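Local coordinates for protein phosphoribosylaminoimidazole carboxylase (Bombyx mori, PDB 4JA0) that probably catalyses two steps of purine biosynthesis, AIR carboxylation and SAICAR synthesis, as the bifunctional enzyme PAICS, at residues M96-W101 and F153-L158; K287-L292 and S382-A387; L106-F111 and S215-P220; Q316-H321 and T344-I349. All blocks are in the same frame, centred on the assembly; numbering follows the deposited sequence.

Interaction 1. Residues M96-W101 and F153-L158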
loop_
_atom_site.group_PDB
_atom_site.type_symbol
_atom_site.label_atom_id
_atom_site.label_comp_id
_atom_site.label_asym_id
_atom_site.label_seq_id
_atom_site.Cartn_x
_atom_site.Cartn_y
_atom_site.Cartn_z
ATOM N N MET A 96 38.667 3.045 44.958
ATOM C CA MET A 96 38.482 4.336 44.325
ATOM C C MET A 96 39.387 4.554 43.111
ATOM O O MET A 96 40.552 4.139 43.099
ATOM C CB MET A 96 38.714 5.455 45.343
ATOM C CG MET A 96 37.847 5.351 46.564
ATOM S SD MET A 96 36.094 5.553 46.181
ATOM C CE MET A 96 36.011 7.284 45.709
ATOM N N ILE A 97 38.817 5.183 42.086
ATOM C CA ILE A 97 39.601 5.673 40.972
ATOM C C ILE A 97 40.124 7.028 41.428
ATOM O O ILE A 97 39.347 7.902 41.802
ATOM C CB ILE A 97 38.757 5.902 39.675
ATOM C CG1 ILE A 97 37.692 4.815 39.467
ATOM C CG2 ILE A 97 39.660 6.038 38.456
ATOM C CD1 ILE A 97 38.217 3.440 39.481
ATOM N N PRO A 98 41.446 7.208 41.400
ATOM C CA PRO A 98 42.070 8.451 41.866
ATOM C C PRO A 98 41.911 9.610 40.878
ATOM O O PRO A 98 42.901 10.257 40.532
ATOM C CB PRO A 98 43.546 8.066 41.981
ATOM C CG PRO A 98 43.736 6.998 40.971
ATOM C CD PRO A 98 42.442 6.226 40.931
ATOM N N ILE A 99 40.691 9.849 40.419
ATOM C CA ILE A 99 40.393 10.989 39.566
ATOM C C ILE A 99 39.296 11.811 40.207
ATOM O O ILE A 99 38.296 11.265 40.681
ATOM C CB ILE A 99 39.876 10.565 38.184
ATOM C CG1 ILE A 99 40.840 9.570 37.540
ATOM C CG2 ILE A 99 39.633 11.791 37.296
ATOM C CD1 ILE A 99 42.193 10.173 37.202
ATOM N N GLU A 100 39.484 13.122 40.244
ATOM C CA GLU A 100 38.376 14.012 40.542
ATOM C C GLU A 100 37.667 14.402 39.238
ATOM O O GLU A 100 38.274 14.970 38.333
ATOM C CB GLU A 100 38.862 15.245 41.299
ATOM C CG GLU A 100 39.306 14.943 42.717
ATOM C CD GLU A 100 39.891 16.151 43.415
ATOM O OE1 GLU A 100 39.935 17.228 42.778
ATOM O OE2 GLU A 100 40.297 16.018 44.594
ATOM N N TRP A 101 36.380 14.074 39.150
ATOM C CA TRP A 101 35.575 14.397 37.976
ATOM C C TRP A 101 34.813 15.708 38.183
ATOM O O TRP A 101 33.929 15.793 39.033
ATOM C CB TRP A 101 34.626 13.242 37.639
ATOM C CG TRP A 101 35.350 11.959 37.433
ATOM C CD1 TRP A 101 35.842 11.131 38.403
ATOM C CD2 TRP A 101 35.708 11.365 36.175
ATOM N NE1 TRP A 101 36.469 10.047 37.821
ATOM C CE2 TRP A 101 36.398 10.170 36.455
ATOM C CE3 TRP A 101 35.498 11.724 34.848
ATOM C CZ2 TRP A 101 36.892 9.332 35.444
ATOM C CZ3 TRP A 101 35.989 10.893 33.847
ATOM C CH2 TRP A 101 36.672 9.713 34.150
ATOM N N PHE A 153 44.852 2.117 34.877
ATOM C CA PHE A 153 44.357 1.848 36.225
ATOM C C PHE A 153 43.600 0.515 36.234
ATOM O O PHE A 153 42.956 0.145 35.248
ATOM C CB PHE A 153 43.417 2.954 36.681
ATOM C CG PHE A 153 44.081 4.277 36.901
ATOM C CD1 PHE A 153 43.712 5.391 36.150
ATOM C CD2 PHE A 153 45.076 4.426 37.854
ATOM C CE1 PHE A 153 44.329 6.638 36.356
ATOM C CE2 PHE A 153 45.688 5.663 38.062
ATOM C CZ PHE A 153 45.312 6.764 37.311
ATOM N N ASN A 154 43.675 -0.210 37.344
ATOM C CA ASN A 154 43.018 -1.513 37.430
ATOM C C ASN A 154 42.504 -1.707 38.855
ATOM O O ASN A 154 43.282 -1.756 39.807
ATOM C CB ASN A 154 43.992 -2.635 37.012
ATOM C CG ASN A 154 43.297 -3.990 36.779
ATOM O OD1 ASN A 154 42.195 -4.227 37.275
ATOM N ND2 ASN A 154 43.952 -4.885 36.035
ATOM N N TYR A 155 41.186 -1.803 38.991
ATOM C CA TYR A 155 40.555 -1.908 40.295
ATOM C C TYR A 155 39.515 -2.996 40.304
ATOM O O TYR A 155 38.723 -3.094 39.368
ATOM C CB TYR A 155 39.912 -0.576 40.678
ATOM C CG TYR A 155 40.922 0.526 40.806
ATOM C CD1 TYR A 155 41.749 0.594 41.926
ATOM C CD2 TYR A 155 41.078 1.484 39.803
ATOM C CE1 TYR A 155 42.676 1.575 42.054
ATOM C CE2 TYR A 155 42.012 2.480 39.918
ATOM C CZ TYR A 155 42.811 2.520 41.049
ATOM O OH TYR A 155 43.760 3.505 41.194
ATOM N N ASN A 156 39.561 -3.838 41.334
ATOM C CA ASN A 156 38.608 -4.933 41.501
ATOM C C ASN A 156 38.351 -5.699 40.207
ATOM O O ASN A 156 37.222 -6.109 39.931
ATOM C CB ASN A 156 37.296 -4.441 42.131
ATOM C CG ASN A 156 37.337 -4.454 43.675
ATOM O OD1 ASN A 156 37.739 -5.448 44.298
ATOM N ND2 ASN A 156 36.913 -3.348 44.289
ATOM N N GLY A 157 39.406 -5.856 39.405
ATOM C CA GLY A 157 39.346 -6.635 38.182
ATOM C C GLY A 157 38.834 -5.850 36.999
ATOM O O GLY A 157 38.768 -6.350 35.880
ATOM N N LEU A 158 38.472 -4.602 37.246
ATOM C CA LEU A 158 38.013 -3.747 36.169
ATOM C C LEU A 158 39.152 -2.836 35.754
ATOM O O LEU A 158 39.570 -1.937 36.489
ATOM C CB LEU A 158 36.797 -2.914 36.593
ATOM C CG LEU A 158 36.264 -2.011 35.485
ATOM C CD1 LEU A 158 35.684 -2.827 34.347
ATOM C CD2 LEU A 158 35.262 -1.026 36.021
#

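Interaction 2. Residues K287-L292 and S382-A387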
loop_
_atom_site.group_PDB
_atom_site.type_symbol
_atom_site.label_atom_id
_atom_site.label_comp_id
_atom_site.label_asym_id
_atom_site.label_seq_id
_atom_site.Cartn_x
_atom_site.Cartn_y
_atom_site.Cartn_z
ATOM N N LYS A 287 3.296 -0.267 33.186
ATOM C CA LYS A 287 4.497 -0.792 33.814
ATOM C C LYS A 287 5.630 0.149 33.527
ATOM O O LYS A 287 6.366 0.520 34.421
ATOM C CB LYS A 287 4.809 -2.176 33.269
ATOM C CG LYS A 287 6.042 -2.845 33.793
ATOM C CD LYS A 287 5.991 -3.029 35.272
ATOM C CE LYS A 287 7.243 -3.735 35.681
ATOM N NZ LYS A 287 7.399 -4.915 34.773
ATOM N N ALA A 288 5.728 0.579 32.278
ATOM C CA ALA A 288 6.801 1.463 31.866
ATOM C C ALA A 288 6.748 2.824 32.566
ATOM O O ALA A 288 7.775 3.366 32.969
ATOM C CB ALA A 288 6.766 1.638 30.366
ATOM N N ALA A 289 5.551 3.379 32.688
ATOM C CA ALA A 289 5.384 4.714 33.224
ATOM C C ALA A 289 5.618 4.724 34.713
ATOM O O ALA A 289 6.213 5.662 35.261
ATOM C CB ALA A 289 4.003 5.229 32.909
ATOM N N ARG A 290 5.166 3.665 35.375
ATOM C CA ARG A 290 5.342 3.569 36.823
ATOM C C ARG A 290 6.812 3.462 37.209
ATOM O O ARG A 290 7.229 4.025 38.217
ATOM C CB ARG A 290 4.522 2.401 37.379
ATOM C CG ARG A 290 3.041 2.739 37.439
ATOM C CD ARG A 290 2.140 1.554 37.652
ATOM N NE ARG A 290 0.749 2.004 37.701
ATOM C CZ ARG A 290 -0.297 1.231 37.411
ATOM N NH1 ARG A 290 -0.107 -0.036 37.047
ATOM N NH2 ARG A 290 -1.535 1.721 37.479
ATOM N N GLU A 291 7.593 2.777 36.382
ATOM C CA GLU A 291 9.037 2.687 36.566
ATOM C C GLU A 291 9.749 4.012 36.282
ATOM O O GLU A 291 10.840 4.275 36.801
ATOM C CB GLU A 291 9.610 1.577 35.693
ATOM C CG GLU A 291 9.328 0.194 36.253
ATOM C CD GLU A 291 9.784 -0.921 35.327
ATOM O OE1 GLU A 291 10.081 -0.651 34.136
ATOM O OE2 GLU A 291 9.868 -2.072 35.805
ATOM N N LEU A 292 9.133 4.853 35.463
ATOM C CA LEU A 292 9.652 6.198 35.268
ATOM C C LEU A 292 9.139 7.107 36.379
ATOM O O LEU A 292 9.499 8.279 36.437
ATOM C CB LEU A 292 9.239 6.749 33.909
ATOM C CG LEU A 292 9.929 6.076 32.737
ATOM C CD1 LEU A 292 9.166 6.343 31.452
ATOM C CD2 LEU A 292 11.355 6.598 32.640
ATOM N N SER A 382 7.140 3.524 24.225
ATOM C CA SER A 382 7.351 4.873 23.749
ATOM C C SER A 382 6.219 5.830 24.128
ATOM O O SER A 382 6.417 7.042 24.156
ATOM C CB SER A 382 7.601 4.873 22.238
ATOM O OG SER A 382 6.495 4.326 21.556
ATOM N N ALA A 383 5.046 5.299 24.448
ATOM C CA ALA A 383 3.939 6.166 24.859
ATOM C C ALA A 383 4.157 6.595 26.293
ATOM O O ALA A 383 3.913 7.747 26.647
ATOM C CB ALA A 383 2.601 5.462 24.705
ATOM N N ALA A 384 4.640 5.671 27.118
ATOM C CA ALA A 384 4.919 6.007 28.513
ATOM C C ALA A 384 6.031 7.057 28.574
ATOM O O ALA A 384 5.997 7.958 29.409
ATOM C CB ALA A 384 5.305 4.760 29.295
ATOM N N LEU A 385 7.001 6.939 27.671
ATOM C CA LEU A 385 8.102 7.880 27.587
ATOM C C LEU A 385 7.619 9.277 27.184
ATOM O O LEU A 385 8.081 10.276 27.738
ATOM C CB LEU A 385 9.159 7.358 26.602
ATOM C CG LEU A 385 10.066 6.195 27.024
ATOM C CD1 LEU A 385 10.913 5.726 25.863
ATOM C CD2 LEU A 385 10.987 6.611 28.180
ATOM N N MET A 386 6.716 9.358 26.214
ATOM C CA MET A 386 6.137 10.654 25.849
ATOM C C MET A 386 5.438 11.294 27.055
ATOM O O MET A 386 5.612 12.481 27.326
ATOM C CB MET A 386 5.129 10.509 24.706
ATOM C CG MET A 386 5.559 11.154 23.411
ATOM S SD MET A 386 6.027 12.902 23.525
ATOM C CE MET A 386 4.386 13.597 23.609
ATOM N N ALA A 387 4.644 10.499 27.767
ATOM C CA ALA A 387 3.954 10.960 28.966
ATOM C C ALA A 387 4.963 11.416 30.013
ATOM O O ALA A 387 4.790 12.465 30.656
ATOM C CB ALA A 387 3.062 9.859 29.515
#

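Interaction 3. Residues L106-F111 and S215-P220. With SO4 (sulfate ion), chain J.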
loop_
_atom_site.group_PDB
_atom_site.type_symbol
_atom_site.label_atom_id
_atom_site.label_comp_id
_atom_site.label_asym_id
_atom_site.label_seq_id
_atom_site.Cartn_x
_atom_site.Cartn_y
_atom_site.Cartn_z
ATOM N N LEU A 106 29.494 27.359 34.139
ATOM C CA LEU A 106 30.017 28.699 33.927
ATOM C C LEU A 106 31.512 28.662 34.060
ATOM O O LEU A 106 32.054 27.744 34.673
ATOM C CB LEU A 106 29.508 29.636 35.019
ATOM C CG LEU A 106 28.064 30.086 35.049
ATOM C CD1 LEU A 106 27.869 30.970 36.224
ATOM C CD2 LEU A 106 27.790 30.874 33.794
ATOM N N ALA A 107 32.188 29.666 33.510
ATOM C CA ALA A 107 33.621 29.823 33.753
ATOM C C ALA A 107 33.863 30.596 35.060
ATOM O O ALA A 107 33.451 31.760 35.213
ATOM C CB ALA A 107 34.290 30.523 32.582
ATOM N N THR A 108 34.516 29.937 36.013
ATOM C CA THR A 108 34.910 30.601 37.246
ATOM C C THR A 108 35.992 29.770 37.904
ATOM O O THR A 108 36.304 28.679 37.424
ATOM C CB THR A 108 33.732 30.750 38.225
ATOM O OG1 THR A 108 34.049 31.732 39.221
ATOM C CG2 THR A 108 33.436 29.411 38.893
ATOM N N GLY A 109 36.557 30.283 38.996
ATOM C CA GLY A 109 37.554 29.548 39.753
ATOM C C GLY A 109 38.897 29.404 39.067
ATOM O O GLY A 109 39.379 30.306 38.366
ATOM N N SER A 110 39.508 28.245 39.259
ATOM C CA SER A 110 40.823 28.003 38.703
ATOM C C SER A 110 40.802 27.903 37.176
ATOM O O SER A 110 41.852 28.039 36.537
ATOM C CB SER A 110 41.415 26.719 39.297
ATOM O OG SER A 110 41.092 25.587 38.490
ATOM N N PHE A 111 39.620 27.691 36.593
ATOM C CA PHE A 111 39.486 27.554 35.132
ATOM C C PHE A 111 39.911 28.831 34.425
ATOM O O PHE A 111 40.505 28.778 33.341
ATOM C CB PHE A 111 38.049 27.197 34.741
ATOM C CG PHE A 111 37.858 26.937 33.268
ATOM C CD1 PHE A 111 37.824 25.634 32.781
ATOM C CD2 PHE A 111 37.692 27.987 32.369
ATOM C CE1 PHE A 111 37.630 25.384 31.430
ATOM C CE2 PHE A 111 37.508 27.744 31.009
ATOM C CZ PHE A 111 37.479 26.443 30.541
ATOM N N SER A 215 32.108 20.200 47.835
ATOM C CA SER A 215 32.173 19.577 46.528
ATOM C C SER A 215 31.726 20.499 45.403
ATOM O O SER A 215 32.016 20.242 44.231
ATOM C CB SER A 215 31.277 18.332 46.502
ATOM O OG SER A 215 31.456 17.525 47.649
ATOM N N TRP A 216 31.047 21.583 45.743
ATOM C CA TRP A 216 30.438 22.400 44.705
ATOM C C TRP A 216 30.566 23.904 44.859
ATOM O O TRP A 216 31.123 24.411 45.828
ATOM C CB TRP A 216 28.963 22.011 44.521
ATOM C CG TRP A 216 28.065 22.233 45.720
ATOM C CD1 TRP A 216 28.126 23.250 46.621
ATOM C CD2 TRP A 216 26.965 21.407 46.125
ATOM N NE1 TRP A 216 27.137 23.116 47.560
ATOM C CE2 TRP A 216 26.411 21.990 47.286
ATOM C CE3 TRP A 216 26.388 20.235 45.614
ATOM C CZ2 TRP A 216 25.312 21.440 47.948
ATOM C CZ3 TRP A 216 25.292 19.691 46.270
ATOM C CH2 TRP A 216 24.766 20.292 47.424
ATOM N N ARG A 217 30.027 24.613 43.880
ATOM C CA ARG A 217 30.012 26.062 43.896
ATOM C C ARG A 217 28.563 26.512 43.693
ATOM O O ARG A 217 27.958 26.246 42.656
ATOM C CB ARG A 217 30.938 26.573 42.801
ATOM C CG ARG A 217 31.320 28.022 42.904
ATOM C CD ARG A 217 32.543 28.281 42.048
ATOM N NE ARG A 217 33.793 28.046 42.769
ATOM C CZ ARG A 217 34.931 27.628 42.208
ATOM N NH1 ARG A 217 34.994 27.352 40.908
ATOM N NH2 ARG A 217 36.014 27.459 42.957
ATOM N N LEU A 218 27.986 27.155 44.704
ATOM C CA LEU A 218 26.564 27.476 44.678
ATOM C C LEU A 218 26.289 28.959 44.673
ATOM O O LEU A 218 26.715 29.661 45.580
ATOM C CB LEU A 218 25.876 26.880 45.912
ATOM C CG LEU A 218 24.837 25.788 45.675
ATOM C CD1 LEU A 218 24.161 25.401 46.970
ATOM C CD2 LEU A 218 23.817 26.306 44.702
ATOM N N TRP A 219 25.532 29.443 43.691
ATOM C CA TRP A 219 25.127 30.848 43.726
ATOM C C TRP A 219 23.605 31.030 43.828
ATOM O O TRP A 219 22.859 30.653 42.929
ATOM C CB TRP A 219 25.634 31.577 42.479
ATOM C CG TRP A 219 27.130 31.575 42.323
ATOM C CD1 TRP A 219 28.056 31.126 43.224
ATOM C CD2 TRP A 219 27.871 32.057 41.196
ATOM N NE1 TRP A 219 29.324 31.293 42.723
ATOM C CE2 TRP A 219 29.240 31.865 41.480
ATOM C CE3 TRP A 219 27.509 32.631 39.970
ATOM C CZ2 TRP A 219 30.249 32.215 40.576
ATOM C CZ3 TRP A 219 28.504 32.991 39.084
ATOM C CH2 TRP A 219 29.860 32.785 39.391
ATOM N N PRO A 220 23.145 31.657 44.918
ATOM C CA PRO A 220 21.731 32.035 44.986
ATOM C C PRO A 220 21.450 33.163 44.016
ATOM O O PRO A 220 22.267 34.088 43.905
ATOM C CB PRO A 220 21.565 32.527 46.425
ATOM C CG PRO A 220 22.624 31.791 47.189
ATOM C CD PRO A 220 23.796 31.706 46.239
HETATM S S SO4 J . 38.406 25.147 40.415
HETATM O O1 SO4 J . 38.983 25.815 41.579
HETATM O O2 SO4 J . 38.269 26.164 39.381
HETATM O O3 SO4 J . 39.289 24.069 39.962
HETATM O O4 SO4 J . 37.084 24.589 40.718
#

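Interaction 4. Residues Q316-H321 and T344-I349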
loop_
_atom_site.group_PDB
_atom_site.type_symbol
_atom_site.label_atom_id
_atom_site.label_comp_id
_atom_site.label_asym_id
_atom_site.label_seq_id
_atom_site.Cartn_x
_atom_site.Cartn_y
_atom_site.Cartn_z
ATOM N N GLN A 316 -14.100 14.225 34.803
ATOM C CA GLN A 316 -13.806 13.973 36.202
ATOM C C GLN A 316 -12.324 14.101 36.471
ATOM O O GLN A 316 -11.939 14.635 37.505
ATOM C CB GLN A 316 -14.321 12.597 36.615
ATOM C CG GLN A 316 -15.842 12.514 36.653
ATOM C CD GLN A 316 -16.332 11.090 36.770
ATOM O OE1 GLN A 316 -15.561 10.141 36.614
ATOM N NE2 GLN A 316 -17.614 10.929 37.065
ATOM N N TYR A 317 -11.504 13.694 35.502
ATOM C CA TYR A 317 -10.055 13.827 35.609
ATOM C C TYR A 317 -9.642 15.293 35.470
ATOM O O TYR A 317 -8.629 15.718 36.023
ATOM C CB TYR A 317 -9.348 12.934 34.581
ATOM C CG TYR A 317 -9.295 11.492 35.000
ATOM C CD1 TYR A 317 -8.484 11.097 36.051
ATOM C CD2 TYR A 317 -10.057 10.528 34.366
ATOM C CE1 TYR A 317 -8.427 9.785 36.467
ATOM C CE2 TYR A 317 -10.017 9.210 34.775
ATOM C CZ TYR A 317 -9.197 8.847 35.830
ATOM O OH TYR A 317 -9.127 7.539 36.257
ATOM N N GLU A 318 -10.470 16.061 34.764
ATOM C CA GLU A 318 -10.231 17.478 34.535
ATOM C C GLU A 318 -10.479 18.353 35.775
ATOM O O GLU A 318 -10.170 19.556 35.765
ATOM C CB GLU A 318 -11.076 17.962 33.361
ATOM C CG GLU A 318 -10.478 17.640 32.002
ATOM C CD GLU A 318 -11.174 18.375 30.869
ATOM O OE1 GLU A 318 -10.518 18.680 29.843
ATOM O OE2 GLU A 318 -12.385 18.658 31.012
ATOM N N ASP A 319 -11.035 17.747 36.825
ATOM C CA ASP A 319 -11.160 18.381 38.137
ATOM C C ASP A 319 -9.873 18.168 38.923
ATOM O O ASP A 319 -9.835 17.370 39.873
ATOM C CB ASP A 319 -12.333 17.768 38.895
ATOM C CG ASP A 319 -12.584 18.413 40.260
ATOM O OD1 ASP A 319 -12.155 19.571 40.504
ATOM O OD2 ASP A 319 -13.230 17.733 41.095
ATOM N N THR A 320 -8.824 18.896 38.543
ATOM C CA THR A 320 -7.538 18.777 39.207
ATOM C C THR A 320 -6.817 20.101 39.168
ATOM O O THR A 320 -7.225 20.993 38.428
ATOM C CB THR A 320 -6.645 17.715 38.487
ATOM O OG1 THR A 320 -5.420 17.522 39.211
ATOM C CG2 THR A 320 -6.339 18.140 37.032
ATOM N N HIS A 321 -5.763 20.237 39.973
ATOM C CA HIS A 321 -4.812 21.334 39.775
ATOM C C HIS A 321 -3.419 20.782 39.468
ATOM O O HIS A 321 -2.456 21.529 39.293
ATOM C CB HIS A 321 -4.823 22.312 40.952
ATOM C CG HIS A 321 -6.025 23.207 40.966
ATOM N ND1 HIS A 321 -6.718 23.520 42.117
ATOM C CD2 HIS A 321 -6.637 23.885 39.963
ATOM C CE1 HIS A 321 -7.721 24.330 41.819
ATOM N NE2 HIS A 321 -7.692 24.571 40.519
ATOM N N THR A 344 -10.863 18.056 25.218
ATOM C CA THR A 344 -9.992 18.457 26.321
ATOM C C THR A 344 -8.834 19.301 25.852
ATOM O O THR A 344 -8.530 19.387 24.662
ATOM C CB THR A 344 -9.451 17.245 27.138
ATOM O OG1 THR A 344 -9.048 17.674 28.438
ATOM C CG2 THR A 344 -8.288 16.602 26.453
ATOM N N SER A 345 -8.155 19.906 26.809
ATOM C CA SER A 345 -7.088 20.821 26.495
ATOM C C SER A 345 -5.787 20.190 26.945
ATOM O O SER A 345 -4.699 20.656 26.595
ATOM C CB SER A 345 -7.326 22.130 27.240
ATOM O OG SER A 345 -6.253 23.023 27.041
ATOM N N TYR A 346 -5.905 19.091 27.681
ATOM C CA TYR A 346 -4.729 18.345 28.100
ATOM C C TYR A 346 -4.224 17.488 26.931
ATOM O O TYR A 346 -5.011 17.035 26.085
ATOM C CB TYR A 346 -5.063 17.484 29.337
ATOM C CG TYR A 346 -5.521 18.331 30.497
ATOM C CD1 TYR A 346 -4.600 18.896 31.384
ATOM C CD2 TYR A 346 -6.876 18.598 30.688
ATOM C CE1 TYR A 346 -5.018 19.698 32.425
ATOM C CE2 TYR A 346 -7.303 19.390 31.726
ATOM C CZ TYR A 346 -6.370 19.938 32.590
ATOM O OH TYR A 346 -6.805 20.727 33.618
ATOM N N PRO A 347 -2.906 17.284 26.870
ATOM C CA PRO A 347 -2.285 16.479 25.817
ATOM C C PRO A 347 -2.873 15.077 25.731
ATOM O O PRO A 347 -3.077 14.418 26.757
ATOM C CB PRO A 347 -0.815 16.422 26.244
ATOM C CG PRO A 347 -0.805 16.856 27.701
ATOM C CD PRO A 347 -1.916 17.817 27.820
ATOM N N VAL A 348 -3.147 14.632 24.507
ATOM C CA VAL A 348 -3.694 13.304 24.273
ATOM C C VAL A 348 -2.762 12.547 23.346
ATOM O O VAL A 348 -2.475 13.005 22.238
ATOM C CB VAL A 348 -5.091 13.375 23.612
ATOM C CG1 VAL A 348 -5.527 11.991 23.161
ATOM C CG2 VAL A 348 -6.122 13.998 24.546
ATOM N N ILE A 349 -2.293 11.387 23.794
ATOM C CA ILE A 349 -1.415 10.538 22.975
ATOM C C ILE A 349 -2.117 9.251 22.582
ATOM O O ILE A 349 -2.708 8.571 23.443
ATOM C CB ILE A 349 -0.094 10.178 23.714
ATOM C CG1 ILE A 349 0.562 11.442 24.290
ATOM C CG2 ILE A 349 0.878 9.466 22.781
ATOM C CD1 ILE A 349 1.664 11.139 25.265
#

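Interaction 1. Residues M96-W101 and F153-L158
Tyr155 sets its ring against Ile97 and Pro98 and so joins a small β-hairpin, strands 154-155 and 158-159, to the link between strands 94-96 and 100-104 of the antiparallel sheet in the SAICAR synthetase part. The hairpin closes through a type I' turn, with Tyr155 and Leu158 hydrogen-bonded to each other N to O both ways. In the link, Pro98 is the centre of an inverse gamma turn.

CG of Tyr155 stands anti to the carbonyl carbon (chi1 -63°), and the ring meets the proline tip to tip, Pro98 CD lying 3.7 Å from Tyr155 CZ. Nearer the ring's root, Ile97 CD1 comes in obliquely to 3.5 Å from Tyr155 CD2. The carbonyl oxygen Met96 O sits over one face, 3.4 Å above the Tyr155 ring plane and offset toward its rim. An alanine in place of Tyr155 would probably leave Ile97 CD1 without its mate on the hairpin and open a gap beside Met96 O. Phe153 also packs on the proline: the two side chains slide past each other in opposite directions. Pro98 CD lies over one face of the Phe153 ring, and Pro98 CG is 3.7 Å from Phe153 CE2.

Interaction 2. Residues K287-L292 and S382-A387
Ala384 puts its methyl group against Ala288 and Ala289, and this is where helices 279-291 and 380-391 of the AIR carboxylase part pack side by side. The parallel sheet they accompany has strand order 2-1-3-4-5, as in flavodoxin-like α/β folds, and these are the helices that follow the first and the fifth strands in the chain.

Methyl-to-methyl contacts come first. Ala384 CB lies 3.6 Å from Ala288 CB and 3.9 Å from Ala289 CB, so one methyl serves two neighbours on the facing helix. With only CB on each side, the backbones come close: the CA atoms of Ala289 and Ala384 are 4.9 Å apart. The same methyl also touches backbone, Ala384 CB lying 3.7 Å from Ala289 N.

The second kind is branched aliphatic packing at the end of helix 279-291. Leu292 and Leu385 both hold CG anti to the carbonyl carbon (chi1 -70° and -74°), and their side chains cross at about a right angle. The touch is made by one methyl from each, Leu292 CD1 to Leu385 CD2 at 3.8 Å. Leu292 CD1 also comes within 4.1 Å of the backbone oxygen Ala384 O. Leu402 of helix 396-420 packs on both leucines, while Leu385 also touches Gly371 of the second subunit.

Between these two segments the side-chain contacts are apolar. With no directional bond between them, the fit probably rests on the small alanines, which let the backbones close in, and on the crossed leucines.

Interaction 3. Residues L106-F111 and S215-P220
Arg217 reaches from strand 216-220 across to Thr108 and Gly109, which lead into helix 110-114 of the SAICAR synthetase part. From CB, its CG runs anti to the backbone N (chi1 -165°), and CD arrives 3.5 Å from Thr108 CG2. The chain then bends at chi3 (-88°), leaving NE with a long, weak ion pair to Asp229. At the tip, NH1 lies 3.3 Å from Thr108 CG2, close to Gly109 CA as well, and makes a salt bridge to Asp192, while NH2 is hydrogen-bonded to Gln231 OE1.

Two strand positions on, Trp219 meets Leu106 obliquely, Trp219 CZ3 being 3.6 Å from Leu106 CD1. Thr108 OG1 comes to the edge of the same indole, its hydrogen bond going to Glu120.

A sulfate ion, probably from the crystallisation liquor, sits at the start of the helix, with Ser110 OG 2.8 Å from its O3 and Arg104 as a further donor. Its O1 lies in the plane of the Arg217 guanidinium, at the edge, 3.7 Å from NH2. An alanine in place of Arg217 would probably leave Asp192 without its charge mate and Thr108 CG2 uncovered on that side. With the helix start and Arg104 donating to it, the site probably suits an anion; Arg217 stands near, its charge probably shared largely with Asp192.

Interaction 4. Residues Q316-H321 and T344-I349
Glu318 OE1, at the end of a side chain that comes close to Thr344 and Tyr346, is held by a salt bridge to Arg403 NH2 of the second subunit. Glu318 lies near the C-terminal end of helix 307-317, and its neighbours belong to the loop that leads from helix 336-343 into strand 348-350. The contact therefore joins the ends of two successive β-α-β crossovers in the AIR carboxylase part.

Glu318 places CG anti to the carbonyl carbon (chi1 -81°), and beyond CG the chain is extended, carrying the carboxylate over to the loop. On the way its CG approaches Tyr346 obliquely, 3.6 Å from Tyr346 CE2. The carboxylate arrives at the ring's edge: Glu318 OE1 lies in the ring plane, 3.7 Å from Tyr346 CD2, with the carboxylate and ring planes 61° apart. The model sets Thr344 OG1 and this oxygen too close for a sound bond, so the fine placing of both is doubtful. Thr320 adds a lighter touch, its CG2 being 4.3 Å from Tyr346 OH.

Tyr346 is anchored from outside as well. Its OH is hydrogen-bonded to Lys181 NZ of the second subunit, and Trp399 of that subunit meets its ring with the planes at about 55°.

The polar tips of Glu318 and Tyr346 thus both find partners on the second subunit, while Glu318 CG packs against the Tyr346 ring within the chain. A buried carboxylate paired with an arginine in this way would probably stay ionised, and the same glutamate serves both fold and assembly.

How the interactions relate
From the N terminus, 96-101 and 106-111 come first, then 153-158 closes interaction 1 and 215-220 closes interaction 3. The two loops therefore cross, and both contacts reach the same antiparallel sheet, about 26 Å apart between centres. They belong to the SAICAR synthetase part. Only after both are closed does the chain open interaction 2 at 287-292; 316-321 and 344-349 make interaction 4 wholly within that loop, which ends at 382-387. These two share the AIR carboxylase part and touch, Met386 CB lying 3.6 Å from Ile349 CD1, so helix 380-391 packs against strand 348-350. Both also reach the second subunit, which interactions 1 and 3 do not.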